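Local coordinates for coenzyme A transferase (Yersinia pestis, PDB 3QLI) that transfers coenzyme A between carboxylic acids, probably with acetate or a short hydroxy acid such as 4-hydroxybutyrate among them, at the interface of chains A and B. Numbering follows the deposited sequence. Chains: chain A/B, Coenzyme A transferase.

Contact 1 and contact 2 lie about 29 Å apart, measured between the centres of their C-alpha atoms, on one two-fold symmetric interface. They sample the same two-fold related surfaces with the chains exchanged: the loop of A:Tyr123 and A:Pro125 in contact 1, of B:Tyr123 and B:Pro125 in contact 2, receives B:Ser426 or A:Ser426, first residue of helix 426-434. Contact 1 extends this meeting to B:Arg406 and the loop at A:Gln356; contact 2 extends it to A:Leu424, A:Ser425 and B:Lys119. Each subunit thus gives and receives the same helix start, as expected of the two-fold pair in the deposited assembly, which may be the working dimer.

Contact 1: the interface of chains A and B. Residues chain A 123, 125, 356-357, 360; chain B 406-407, 426.
B:Arg406 reaches into chain A and hydrogen-bonds through NH2 to the backbone carbonyl O of A:Gln356 at 3.0 Å. The acceptor sits almost exactly in the guanidinium plane, but the N-H arrives from above the carbonyl plane, 45° out of it. NE of the same guanidinium points to water 1, which also meets A:Gln356 O and, at a longer distance, the phenol OH of A:Tyr123; one water thereby ties the arginine to both chain A groups. A second direct bond is backbone to backbone, from B:Ser426 N to A:Tyr123 O at 2.9 Å.

The remaining contacts are van der Waals. The ring of A:Tyr123 turns its CE2 rim to one face of the guanidinium, 3.5 Å from CZ of B:Arg406, with the two planes inclined by 51°. Its CG is anti to the backbone N (chi1 176°), on the carbonyl side, and from there the ring reaches the guanidinium. Within chain A, CD2 of A:Tyr357 lies over the centre of that ring and A:Pro125 N near the rim of its other face; neighbours on both faces probably limit the ring's rotation. A:Pro125 CG rests against B:Arg406 CD at 3.8 Å, the two side chains crossing at about a right angle. The patch docks an arginine of one subunit beside a supported tyrosine of the other and probably helps hold the two subunits of the deposited dimer together.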
ATOM      1  N   TYR A 123       3.484  20.289  -5.537  1.00 17.56           N
ATOM      2  CA  TYR A 123       3.045  18.901  -5.523  1.00 18.08           C
ATOM      3  C   TYR A 123       2.089  18.621  -4.365  1.00 16.22           C
ATOM      4  O   TYR A 123       2.364  18.983  -3.225  1.00 17.50           O
ATOM      5  CB  TYR A 123       4.265  17.979  -5.429  1.00 18.69           C
ATOM      6  CG  TYR A 123       3.939  16.502  -5.315  1.00 16.90           C
ATOM      7  CD1 TYR A 123       3.324  15.818  -6.360  1.00 18.65           C
ATOM      8  CD2 TYR A 123       4.272  15.793  -4.176  1.00 18.88           C
ATOM      9  CE1 TYR A 123       3.027  14.461  -6.256  1.00 16.68           C
ATOM     10  CE2 TYR A 123       3.986  14.435  -4.059  1.00 16.11           C
ATOM     11  CZ  TYR A 123       3.370  13.779  -5.102  1.00 21.05           C
ATOM     12  OH  TYR A 123       3.098  12.435  -4.983  1.00 22.21           O
ATOM     13  N   PRO A 125       0.663  15.518  -2.471  1.00 17.53           N
ATOM     14  CA  PRO A 125       0.813  14.058  -2.407  1.00 17.13           C
ATOM     15  C   PRO A 125      -0.547  13.370  -2.298  1.00 18.33           C
ATOM     16  O   PRO A 125      -1.421  13.840  -1.562  1.00 17.64           O
ATOM     17  CB  PRO A 125       1.629  13.840  -1.122  1.00 17.77           C
ATOM     18  CG  PRO A 125       2.305  15.194  -0.853  1.00 18.30           C
ATOM     19  CD  PRO A 125       1.290  16.202  -1.322  1.00 16.74           C
ATOM     20  N   GLN A 356      10.487  11.664  -5.052  1.00 23.24           N
ATOM     21  CA  GLN A 356       9.549  10.584  -5.317  1.00 22.70           C
ATOM     22  C   GLN A 356       8.160  11.183  -5.502  1.00 28.03           C
ATOM     23  O   GLN A 356       7.446  11.433  -4.530  1.00 29.65           O
ATOM     24  CB  GLN A 356       9.590   9.552  -4.175  1.00 22.82           C
ATOM     25  CG  GLN A 356       8.747   8.298  -4.387  1.00 19.93           C
ATOM     26  CD  GLN A 356       9.054   7.595  -5.703  1.00 23.33           C
ATOM     27  OE1 GLN A 356       8.234   7.599  -6.620  1.00 24.25           O
ATOM     28  NE2 GLN A 356      10.238   7.001  -5.800  1.00 20.96           N
ATOM     29  N   TYR A 357       7.809  11.459  -6.756  1.00 21.53           N
ATOM     30  CA  TYR A 357       6.477  11.948  -7.087  1.00 19.75           C
ATOM     31  C   TYR A 357       5.681  10.865  -7.806  1.00 21.97           C
ATOM     32  O   TYR A 357       4.463  10.963  -7.915  1.00 21.92           O
ATOM     33  CB  TYR A 357       6.553  13.187  -7.984  1.00 23.07           C
ATOM     34  CG  TYR A 357       7.385  14.305  -7.418  1.00 22.83           C
ATOM     35  CD1 TYR A 357       8.594  14.662  -8.006  1.00 22.16           C
ATOM     36  CD2 TYR A 357       6.972  14.997  -6.287  1.00 23.15           C
ATOM     37  CE1 TYR A 357       9.361  15.682  -7.491  1.00 24.25           C
ATOM     38  CE2 TYR A 357       7.731  16.024  -5.761  1.00 22.66           C
ATOM     39  CZ  TYR A 357       8.928  16.357  -6.363  1.00 28.54           C
ATOM     40  OH  TYR A 357       9.686  17.379  -5.843  1.00 30.39           O
ATOM     41  N   SER A 360       2.452   8.492  -6.582  1.00 19.20           N
ATOM     42  CA  SER A 360       1.055   8.903  -6.718  1.00 18.47           C
ATOM     43  C   SER A 360       0.320   8.105  -7.786  1.00 21.35           C
ATOM     44  O   SER A 360      -0.907   8.040  -7.777  1.00 22.28           O
ATOM     45  CB  SER A 360       0.983  10.387  -7.064  1.00 21.19           C
ATOM     46  OG  SER A 360       1.365  11.158  -5.949  1.00 25.88           O
TER
ATOM     47  N   ARG B 406       4.151   9.227   2.504  1.00 13.85           N
ATOM     48  CA  ARG B 406       3.454  10.504   2.634  1.00 15.07           C
ATOM     49  C   ARG B 406       2.118  10.535   1.885  1.00 17.33           C
ATOM     50  O   ARG B 406       1.207  11.284   2.243  1.00 16.24           O
ATOM     51  CB  ARG B 406       4.355  11.658   2.178  1.00 17.09           C
ATOM     52  CG  ARG B 406       4.667  11.637   0.690  1.00 18.84           C
ATOM     53  CD  ARG B 406       5.201  12.986   0.264  1.00 20.02           C
ATOM     54  NE  ARG B 406       5.862  12.909  -1.032  1.00 21.25           N
ATOM     55  CZ  ARG B 406       6.487  13.932  -1.597  1.00 25.68           C
ATOM     56  NH1 ARG B 406       6.509  15.111  -0.979  1.00 17.33           N
ATOM     57  NH2 ARG B 406       7.088  13.773  -2.765  1.00 24.42           N
ATOM     58  N   ILE B 407       1.987   9.710   0.849  1.00 16.48           N
ATOM     59  CA  ILE B 407       0.718   9.631   0.139  1.00 15.35           C
ATOM     60  C   ILE B 407      -0.396   8.941   0.950  1.00 17.34           C
ATOM     61  O   ILE B 407      -1.571   9.024   0.586  1.00 17.07           O
ATOM     62  CB  ILE B 407       0.890   8.928  -1.214  1.00 16.68           C
ATOM     63  CG1 ILE B 407       1.425   7.513  -1.017  1.00 15.98           C
ATOM     64  CG2 ILE B 407       1.852   9.721  -2.089  1.00 18.16           C
ATOM     65  CD1 ILE B 407       1.667   6.763  -2.326  1.00 21.58           C
ATOM     66  N   SER B 426       2.644  20.058  -0.572  1.00 19.17           N
ATOM     67  CA  SER B 426       3.906  19.859   0.124  1.00 19.83           C
ATOM     68  C   SER B 426       4.302  21.094   0.943  1.00 19.45           C
ATOM     69  O   SER B 426       4.856  20.965   2.027  1.00 19.03           O
ATOM     70  CB  SER B 426       5.020  19.415  -0.832  1.00 27.05           C
ATOM     71  OG  SER B 426       5.281  20.394  -1.816  1.00 34.66           O
TER
HETATM   72  O   HOH W   1       5.002  10.727  -3.054  1.00 29.93           O

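Contact 2: the interface of chains A and B. Residues chain A 424-426; chain B 119, 122-125.
The backbone N of A:Ser426 donates to the carbonyl O of B:Tyr123 at 2.8 Å, the donor almost in line with the C=O bond. The hydrogen bond is somewhat bent, 147° at the hydrogen. Because A:Ser426 opens helix 426-434, this carbonyl points at an N-H of the helix's first turn, where the helix dipole would probably favour an acceptor.

The hydroxyl of A:Ser426 turns to the same oxygen. With OG beside its own backbone N (chi1 -71°), it comes to 3.3 Å from B:Tyr123 O, a weak bond at most, and stands 3.8 Å from CD2 on the ring of B:Tyr123. CB of that serine meets the amino end of B:Lys119, whose extended chain brings NZ to 3.6 Å; this is a packing contact. B:Val124 places its two methyls along the preceding residues: CG2 lies 4.0 Å from A:Ser425 CA, while CG1 approaches the carbonyl of A:Leu424. That oxygen also faces CD of B:Pro125 at 3.5 Å. Water 2 completes this end of the patch by bridging the backbone oxygens of A:Leu424 and B:Pro125, so two carbonyls that cannot bond each other share a common donor.

Backbone bonding and a water bridge between backbone oxygens dominate the polar contacts, with serine, valine, proline and lysine side chains packing alongside. The site seats the start of a helix near the C-terminus of one subunit on a loop of the other, and so probably contributes to the pairing of subunits in the deposited assembly.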
ATOM      1  N   LEU A 424      11.290 -14.831  -0.605  1.00 16.66           N
ATOM      2  CA  LEU A 424      12.756 -14.912  -0.595  1.00 19.18           C
ATOM      3  C   LEU A 424      13.376 -14.044   0.505  1.00 20.14           C
ATOM      4  O   LEU A 424      12.894 -12.940   0.778  1.00 16.08           O
ATOM      5  CB  LEU A 424      13.315 -14.459  -1.950  1.00 17.01           C
ATOM      6  CG  LEU A 424      12.943 -15.298  -3.168  1.00 18.97           C
ATOM      7  CD1 LEU A 424      13.746 -14.810  -4.394  1.00 16.74           C
ATOM      8  CD2 LEU A 424      13.212 -16.770  -2.889  1.00 20.01           C
ATOM      9  N   SER A 425      14.441 -14.535   1.136  1.00 16.11           N
ATOM     10  CA  SER A 425      15.194 -13.721   2.089  1.00 18.44           C
ATOM     11  C   SER A 425      15.909 -12.595   1.357  1.00 20.10           C
ATOM     12  O   SER A 425      15.994 -12.597   0.123  1.00 15.78           O
ATOM     13  CB  SER A 425      16.247 -14.575   2.799  1.00 22.30           C
ATOM     14  OG  SER A 425      17.221 -15.038   1.870  1.00 20.59           O
ATOM     15  N   SER A 426      16.453 -11.650   2.116  1.00 16.54           N
ATOM     16  CA  SER A 426      17.241 -10.570   1.543  1.00 20.25           C
ATOM     17  C   SER A 426      18.420 -11.104   0.724  1.00 19.98           C
ATOM     18  O   SER A 426      18.771 -10.546  -0.315  1.00 18.31           O
ATOM     19  CB  SER A 426      17.762  -9.655   2.648  1.00 23.23           C
ATOM     20  OG  SER A 426      16.696  -8.906   3.202  1.00 31.28           O
TER
ATOM     21  N   LYS B 119      26.581 -12.092   8.570  1.00 38.84           N
ATOM     22  CA  LYS B 119      25.130 -12.044   8.469  1.00 35.18           C
ATOM     23  C   LYS B 119      24.556 -13.244   9.212  1.00 33.22           C
ATOM     24  O   LYS B 119      24.857 -14.388   8.881  1.00 34.97           O
ATOM     25  CB  LYS B 119      24.670 -12.071   7.012  1.00 36.09           C
ATOM     26  CG  LYS B 119      23.152 -12.143   6.872  1.00 35.94           C
ATOM     27  CD  LYS B 119      22.669 -11.697   5.502  1.00 33.68           C
ATOM     28  CE  LYS B 119      21.207 -11.270   5.582  1.00 34.42           C
ATOM     29  NZ  LYS B 119      20.776 -10.492   4.383  1.00 38.41           N
ATOM     30  N   ASN B 122      18.469 -13.650   8.600  1.00 22.58           N
ATOM     31  CA  ASN B 122      18.025 -13.595   7.209  1.00 20.28           C
ATOM     32  C   ASN B 122      16.620 -13.006   7.070  1.00 21.07           C
ATOM     33  O   ASN B 122      15.646 -13.744   6.915  1.00 20.24           O
ATOM     34  CB  ASN B 122      18.016 -14.995   6.605  1.00 22.48           C
ATOM     35  CG  ASN B 122      19.386 -15.619   6.570  1.00 31.66           C
ATOM     36  OD1 ASN B 122      19.820 -16.253   7.540  1.00 35.22           O
ATOM     37  ND2 ASN B 122      20.086 -15.444   5.451  1.00 32.01           N
ATOM     38  N   TYR B 123      16.511 -11.684   7.095  1.00 20.60           N
ATOM     39  CA  TYR B 123      15.207 -11.027   6.963  1.00 17.41           C
ATOM     40  C   TYR B 123      14.490 -11.423   5.683  1.00 17.66           C
ATOM     41  O   TYR B 123      15.085 -11.432   4.605  1.00 16.81           O
ATOM     42  CB  TYR B 123      15.376  -9.503   7.006  1.00 18.92           C
ATOM     43  CG  TYR B 123      14.102  -8.700   6.758  1.00 19.29           C
ATOM     44  CD1 TYR B 123      13.044  -8.717   7.668  1.00 18.38           C
ATOM     45  CD2 TYR B 123      13.982  -7.885   5.635  1.00 18.06           C
ATOM     46  CE1 TYR B 123      11.882  -7.958   7.441  1.00 18.73           C
ATOM     47  CE2 TYR B 123      12.842  -7.139   5.399  1.00 21.02           C
ATOM     48  CZ  TYR B 123      11.795  -7.171   6.302  1.00 22.41           C
ATOM     49  OH  TYR B 123      10.669  -6.405   6.049  1.00 22.56           O
ATOM     50  N   VAL B 124      13.207 -11.749   5.806  1.00 17.46           N
ATOM     51  CA  VAL B 124      12.373 -12.067   4.656  1.00 16.89           C
ATOM     52  C   VAL B 124      11.323 -10.960   4.508  1.00 19.77           C
ATOM     53  O   VAL B 124      10.383 -10.884   5.310  1.00 17.47           O
ATOM     54  CB  VAL B 124      11.649 -13.406   4.848  1.00 15.42           C
ATOM     55  CG1 VAL B 124      10.752 -13.706   3.651  1.00 15.99           C
ATOM     56  CG2 VAL B 124      12.647 -14.538   5.055  1.00 18.47           C
ATOM     57  N   PRO B 125      11.498 -10.080   3.510  1.00 17.52           N
ATOM     58  CA  PRO B 125      10.533  -8.996   3.296  1.00 16.66           C
ATOM     59  C   PRO B 125       9.152  -9.532   2.949  1.00 18.85           C
ATOM     60  O   PRO B 125       9.023 -10.449   2.135  1.00 18.79           O
ATOM     61  CB  PRO B 125      11.110  -8.240   2.092  1.00 17.32           C
ATOM     62  CG  PRO B 125      12.570  -8.593   2.083  1.00 18.46           C
ATOM     63  CD  PRO B 125      12.631 -10.004   2.572  1.00 16.84           C
TER
HETATM   64  O   HOH W   2      10.434 -11.973   0.473  1.00 19.55           O